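Local coordinates for protein hemoglobin subunit alpha (Mustelus griseus, PDB 1GCV) that carries oxygen from the gills to the peripheral tissues as the haem-bearing alpha chain of a tetrameric haemoglobin, at residues K7-I10 with G11-Q15; L83-T86 with H87-L91. All coordinates share one frame; numbering follows the deposited sequence.

Interaction 1: K7-I10 with G11-Q15; sequences KQTI and GKIAQ
T9 and I13 touch one turn apart on helix 4-19, and the whole contact is local, made along a single helix. Four successive i to i+4 hydrogen bonds of the backbone join K7-I10 to G11-Q15: G11 N gives to K7 O, K12 N to Q8 O, I13 N to T9 O and A14 N to I10 O, the last at 2.8 Å. The straightest at the hydrogen is the first, with an N-H...O angle of 163°; in the last the donor sits close to the line of the carbonyl bond.

The apolar part belongs to T9 and I13, whose side chains run alongside each other in the same direction. With OG1 of T9 beside the backbone N (chi1 -54°), the methyl CG2 is sent forward along the helix to meet I13 CD1 at 3.6 Å. That same CD1 lies 3.4 Å from T9 O, so the end of I13 rests on both the methyl and the carbonyl of T9. The same torsion turns OG1 back to the preceding turn, where it hydrogen-bonds C5 O.

K12 also runs alongside T9. Its chain bends at the third and fourth torsions and brings NZ to 4.0 Å from T9 CG2, a loose approach between an ammonium group and a methyl. The other lysine, K7, points its charge elsewhere, into a salt bridge with D74.

T9 and I13 both rest on T120 of helix 118-135, while I10 and A14 meet A70 of helix 53-71. This is the amphipathic first helix of the globin fold, the A helix, packed by its buried side against the E and H helices.

Interaction 2: L83-T86 with H87-L91; sequences LALT and HGKKL. With HEM (protoporphyrin IX containing Fe), chain E.
L83 and H87 meet within one helical turn on the proximal side of the haem, a local contact in helix 81-91, the F helix of the globin fold. H87 is the proximal ligand: its NE2 binds the iron at 2.2 Å. CG of H87 stands beside the backbone N (chi1 -77°), which directs the ring back to the preceding turn, where ND1 gives a hydrogen bond to L83 O at 3.0 Å, almost straight at 177°, with the acceptor lying in the imidazole plane. A weak backbone bond from H87 N reaches the same oxygen.

Further along, the helix widens into a pi-type turn at 87-91. T86 O accepts from two amides: L91 N at 2.7 Å, nearly straight on, and K90 N, which comes from above the carbonyl plane. The side chains of T86 and L91 run alongside each other, with T86 CG2 3.7 Å from L91 CD1. L91 CD1 is also 3.3 Å from HEM C4D and over the rim of one face of the H87 ring. Cut back to an alanine, L91 would lose the methyls that meet T86 CG2 and the porphyrin, and would probably leave a gap beside the H87 ring. L83 adds CD1, 3.7 Å from HEM CMA.

Held by iron at one nitrogen and by L83 O at the other, the imidazole has its rotation fixed.

Following the chain from the N terminus, interaction 1 comes first, about two and a half turns within helix 4-19, and interaction 2 follows much later in helix 81-91. Each joins segments that adjoin without a gap, so neither closes a long loop; they run in series and do not nest or cross. Their centres are 26 Å apart, their nearest atoms about 14 Å, and they lie on opposite sides of the chain's centre. Interaction 1 faces helices 53-71 and 118-135. Interaction 2 faces the haem and meets the C-terminal residues R138 and Y139. Helix 53-71 touches interaction 1 directly and faces interaction 2 only across the haem, through H58, the probable oxygen-binding residue.

Interaction 1: K7-I10 with G11-Q15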
loop_
_atom_site.group_PDB
_atom_site.type_symbol
_atom_site.label_atom_id
_atom_site.label_comp_id
_atom_site.label_asym_id
_atom_site.label_seq_id
_atom_site.Cartn_x
_atom_site.Cartn_y
_atom_site.Cartn_z
ATOM N N LYS A 7 21.277 -5.139 16.344
ATOM C CA LYS A 7 22.021 -3.910 16.597
ATOM C C LYS A 7 23.411 -3.990 15.976
ATOM O O LYS A 7 23.920 -3.005 15.441
ATOM C CB LYS A 7 22.160 -3.678 18.103
ATOM C CG LYS A 7 20.856 -3.408 18.828
ATOM C CD LYS A 7 20.982 -2.169 19.690
ATOM C CE LYS A 7 20.165 -2.289 20.957
ATOM N NZ LYS A 7 20.571 -1.246 21.940
ATOM N N GLN A 8 24.025 -5.168 16.055
ATOM C CA GLN A 8 25.358 -5.373 15.498
ATOM C C GLN A 8 25.338 -5.385 13.967
ATOM O O GLN A 8 26.244 -4.845 13.332
ATOM C CB GLN A 8 25.962 -6.681 16.030
ATOM C CG GLN A 8 27.097 -6.481 17.040
ATOM C CD GLN A 8 26.657 -6.708 18.480
ATOM O OE1 GLN A 8 26.897 -7.772 19.061
ATOM N NE2 GLN A 8 26.010 -5.705 19.064
ATOM N N THR A 9 24.314 -5.998 13.374
ATOM C CA THR A 9 24.190 -6.043 11.913
ATOM C C THR A 9 23.941 -4.632 11.374
ATOM O O THR A 9 24.549 -4.212 10.391
ATOM C CB THR A 9 23.019 -6.944 11.466
ATOM O OG1 THR A 9 23.158 -8.241 12.057
ATOM C CG2 THR A 9 23.006 -7.084 9.951
ATOM N N ILE A 10 23.039 -3.908 12.030
ATOM C CA ILE A 10 22.705 -2.546 11.636
ATOM C C ILE A 10 23.948 -1.656 11.692
ATOM O O ILE A 10 24.258 -0.953 10.732
ATOM C CB ILE A 10 21.601 -1.978 12.556
ATOM C CG1 ILE A 10 20.238 -2.489 12.088
ATOM C CG2 ILE A 10 21.625 -0.455 12.548
ATOM C CD1 ILE A 10 19.174 -2.450 13.160
ATOM N N GLY A 11 24.664 -1.698 12.813
ATOM C CA GLY A 11 25.864 -0.895 12.957
ATOM C C GLY A 11 26.905 -1.269 11.920
ATOM O O GLY A 11 27.644 -0.415 11.428
ATOM N N LYS A 12 26.965 -2.552 11.585
ATOM C CA LYS A 12 27.915 -3.035 10.593
ATOM C C LYS A 12 27.527 -2.517 9.207
ATOM O O LYS A 12 28.395 -2.220 8.385
ATOM C CB LYS A 12 27.949 -4.572 10.599
ATOM C CG LYS A 12 28.716 -5.202 9.435
ATOM C CD LYS A 12 28.364 -6.685 9.256
ATOM C CE LYS A 12 27.739 -6.967 7.888
ATOM N NZ LYS A 12 26.441 -7.706 7.983
ATOM N N ILE A 13 26.222 -2.404 8.952
ATOM C CA ILE A 13 25.737 -1.917 7.661
ATOM C C ILE A 13 25.840 -0.391 7.571
ATOM O O ILE A 13 26.060 0.151 6.487
ATOM C CB ILE A 13 24.276 -2.395 7.389
ATOM C CG1 ILE A 13 24.308 -3.794 6.770
ATOM C CG2 ILE A 13 23.564 -1.460 6.418
ATOM C CD1 ILE A 13 23.218 -4.701 7.256
ATOM N N ALA A 14 25.698 0.297 8.703
ATOM C CA ALA A 14 25.816 1.754 8.723
ATOM C C ALA A 14 27.265 2.154 8.411
ATOM O O ALA A 14 27.521 3.239 7.881
ATOM C CB ALA A 14 25.397 2.303 10.086
ATOM N N GLN A 15 28.203 1.268 8.745
ATOM C CA GLN A 15 29.631 1.487 8.505
ATOM C C GLN A 15 29.929 1.484 7.011
ATOM O O GLN A 15 30.692 2.314 6.518
ATOM C CB GLN A 15 30.453 0.379 9.163
ATOM C CG GLN A 15 30.511 0.455 10.668
ATOM C CD GLN A 15 31.532 1.461 11.138
ATOM O OE1 GLN A 15 32.344 1.175 12.020
ATOM N NE2 GLN A 15 31.504 2.653 10.544
#

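Interaction 2: L83-T86 with H87-L91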
loop_
_atom_site.group_PDB
_atom_site.type_symbol
_atom_site.label_atom_id
_atom_site.label_comp_id
_atom_site.label_asym_id
_atom_site.label_seq_id
_atom_site.Cartn_x
_atom_site.Cartn_y
_atom_site.Cartn_z
ATOM N N LEU A 83 13.758 15.686 11.515
ATOM C CA LEU A 83 13.574 15.177 10.161
ATOM C C LEU A 83 12.100 14.870 9.902
ATOM O O LEU A 83 11.616 15.030 8.784
ATOM C CB LEU A 83 14.421 13.921 9.943
ATOM C CG LEU A 83 14.917 13.608 8.527
ATOM C CD1 LEU A 83 15.364 14.876 7.825
ATOM C CD2 LEU A 83 16.073 12.620 8.609
ATOM N N ALA A 84 11.388 14.435 10.937
ATOM C CA ALA A 84 9.968 14.121 10.814
ATOM C C ALA A 84 9.158 15.402 10.630
ATOM O O ALA A 84 8.190 15.430 9.872
ATOM C CB ALA A 84 9.484 13.372 12.049
ATOM N N LEU A 85 9.553 16.461 11.328
ATOM C CA LEU A 85 8.862 17.736 11.208
ATOM C C LEU A 85 9.068 18.325 9.816
ATOM O O LEU A 85 8.160 18.940 9.256
ATOM C CB LEU A 85 9.376 18.717 12.259
ATOM C CG LEU A 85 8.827 18.489 13.663
ATOM C CD1 LEU A 85 9.565 19.376 14.651
ATOM C CD2 LEU A 85 7.336 18.780 13.671
ATOM N N THR A 86 10.261 18.130 9.260
ATOM C CA THR A 86 10.591 18.643 7.927
ATOM C C THR A 86 9.754 18.049 6.786
ATOM O O THR A 86 9.311 18.777 5.897
ATOM C CB THR A 86 12.080 18.412 7.590
ATOM O OG1 THR A 86 12.898 19.075 8.558
ATOM C CG2 THR A 86 12.406 18.957 6.204
ATOM N N HIS A 87 9.549 16.732 6.805
ATOM C CA HIS A 87 8.764 16.070 5.763
ATOM C C HIS A 87 7.265 16.306 5.940
ATOM O O HIS A 87 6.547 16.552 4.968
ATOM C CB HIS A 87 9.039 14.561 5.767
ATOM C CG HIS A 87 10.359 14.229 5.126
ATOM N ND1 HIS A 87 11.503 14.334 5.894
ATOM C CD2 HIS A 87 10.624 13.874 3.807
ATOM C CE1 HIS A 87 12.483 14.069 5.032
ATOM N NE2 HIS A 87 12.034 13.797 3.850
ATOM N N GLY A 88 6.807 16.239 7.189
ATOM C CA GLY A 88 5.395 16.412 7.474
ATOM C C GLY A 88 4.844 17.823 7.516
ATOM O O GLY A 88 3.677 18.030 7.198
ATOM N N LYS A 89 5.667 18.793 7.900
ATOM C CA LYS A 89 5.216 20.181 8.000
ATOM C C LYS A 89 5.758 21.119 6.927
ATOM O O LYS A 89 5.134 22.131 6.618
ATOM C CB LYS A 89 5.576 20.755 9.373
ATOM C CG LYS A 89 5.021 19.972 10.535
ATOM C CD LYS A 89 3.531 20.135 10.612
ATOM C CE LYS A 89 3.012 19.682 11.956
ATOM N NZ LYS A 89 1.872 18.750 11.783
ATOM N N LYS A 90 6.921 20.804 6.369
ATOM C CA LYS A 90 7.496 21.663 5.344
ATOM C C LYS A 90 7.437 21.051 3.941
ATOM O O LYS A 90 6.794 21.604 3.052
ATOM C CB LYS A 90 8.944 22.022 5.697
ATOM C CG LYS A 90 9.598 22.955 4.686
ATOM C CD LYS A 90 11.113 22.996 4.831
ATOM C CE LYS A 90 11.761 23.687 3.637
ATOM N NZ LYS A 90 13.143 24.155 3.942
ATOM N N LEU A 91 8.099 19.911 3.745
ATOM C CA LEU A 91 8.119 19.257 2.436
ATOM C C LEU A 91 6.767 18.669 2.039
ATOM O O LEU A 91 6.440 18.606 0.855
ATOM C CB LEU A 91 9.192 18.162 2.406
ATOM C CG LEU A 91 10.596 18.642 2.772
ATOM C CD1 LEU A 91 11.475 17.442 2.947
ATOM C CD2 LEU A 91 11.152 19.563 1.698
HETATM C CHA HEM E . 14.901 16.244 2.097
HETATM C CHB HEM E . 15.976 12.163 4.522
HETATM C CHC HEM E . 12.464 9.821 2.052
HETATM C CHD HEM E . 11.535 13.844 -0.489
HETATM C C1A HEM E . 15.467 15.326 3.008
HETATM C C2A HEM E . 16.638 15.575 3.827
HETATM C C3A HEM E . 16.968 14.443 4.464
HETATM C C4A HEM E . 15.994 13.468 4.050
HETATM C CMA HEM E . 18.097 14.245 5.476
HETATM C CAA HEM E . 17.352 16.891 3.997
HETATM C CBA HEM E . 16.451 17.797 4.799
HETATM C CGA HEM E . 17.000 19.201 4.922
HETATM O O1A HEM E . 17.311 19.818 3.877
HETATM O O2A HEM E . 17.117 19.683 6.071
HETATM C C1B HEM E . 15.054 11.198 4.104
HETATM C C2B HEM E . 15.063 9.809 4.564
HETATM C C3B HEM E . 14.055 9.146 3.901
HETATM C C4B HEM E . 13.440 10.136 3.008
HETATM C CMB HEM E . 15.977 9.231 5.646
HETATM C CAB HEM E . 13.628 7.821 4.081
HETATM C CBB HEM E . 14.500 6.727 4.071
HETATM C C1C HEM E . 11.939 10.720 1.129
HETATM C C2C HEM E . 11.054 10.338 0.040
HETATM C C3C HEM E . 10.774 11.485 -0.652
HETATM C C4C HEM E . 11.513 12.548 -0.013
HETATM C CMC HEM E . 10.590 8.913 -0.267
HETATM C CAC HEM E . 9.922 11.681 -1.734
HETATM C CBC HEM E . 9.854 10.879 -2.882
HETATM C C1D HEM E . 12.325 14.850 0.045
HETATM C C2D HEM E . 12.384 16.179 -0.531
HETATM C C3D HEM E . 13.354 16.825 0.159
HETATM C C4D HEM E . 13.877 15.931 1.190
HETATM C CMD HEM E . 11.515 16.748 -1.656
HETATM C CAD HEM E . 13.808 18.232 -0.147
HETATM C CBD HEM E . 14.980 18.156 -1.105
HETATM C CGD HEM E . 15.749 19.457 -1.184
HETATM O O1D HEM E . 15.703 20.242 -0.209
HETATM O O2D HEM E . 16.398 19.688 -2.225
HETATM N NA HEM E . 15.051 14.010 3.157
HETATM N NB HEM E . 14.026 11.414 3.171
HETATM N NC HEM E . 12.234 12.088 1.095
HETATM N ND HEM E . 13.209 14.704 1.135
HETATM FE FE HEM E . 13.444 13.122 2.332
#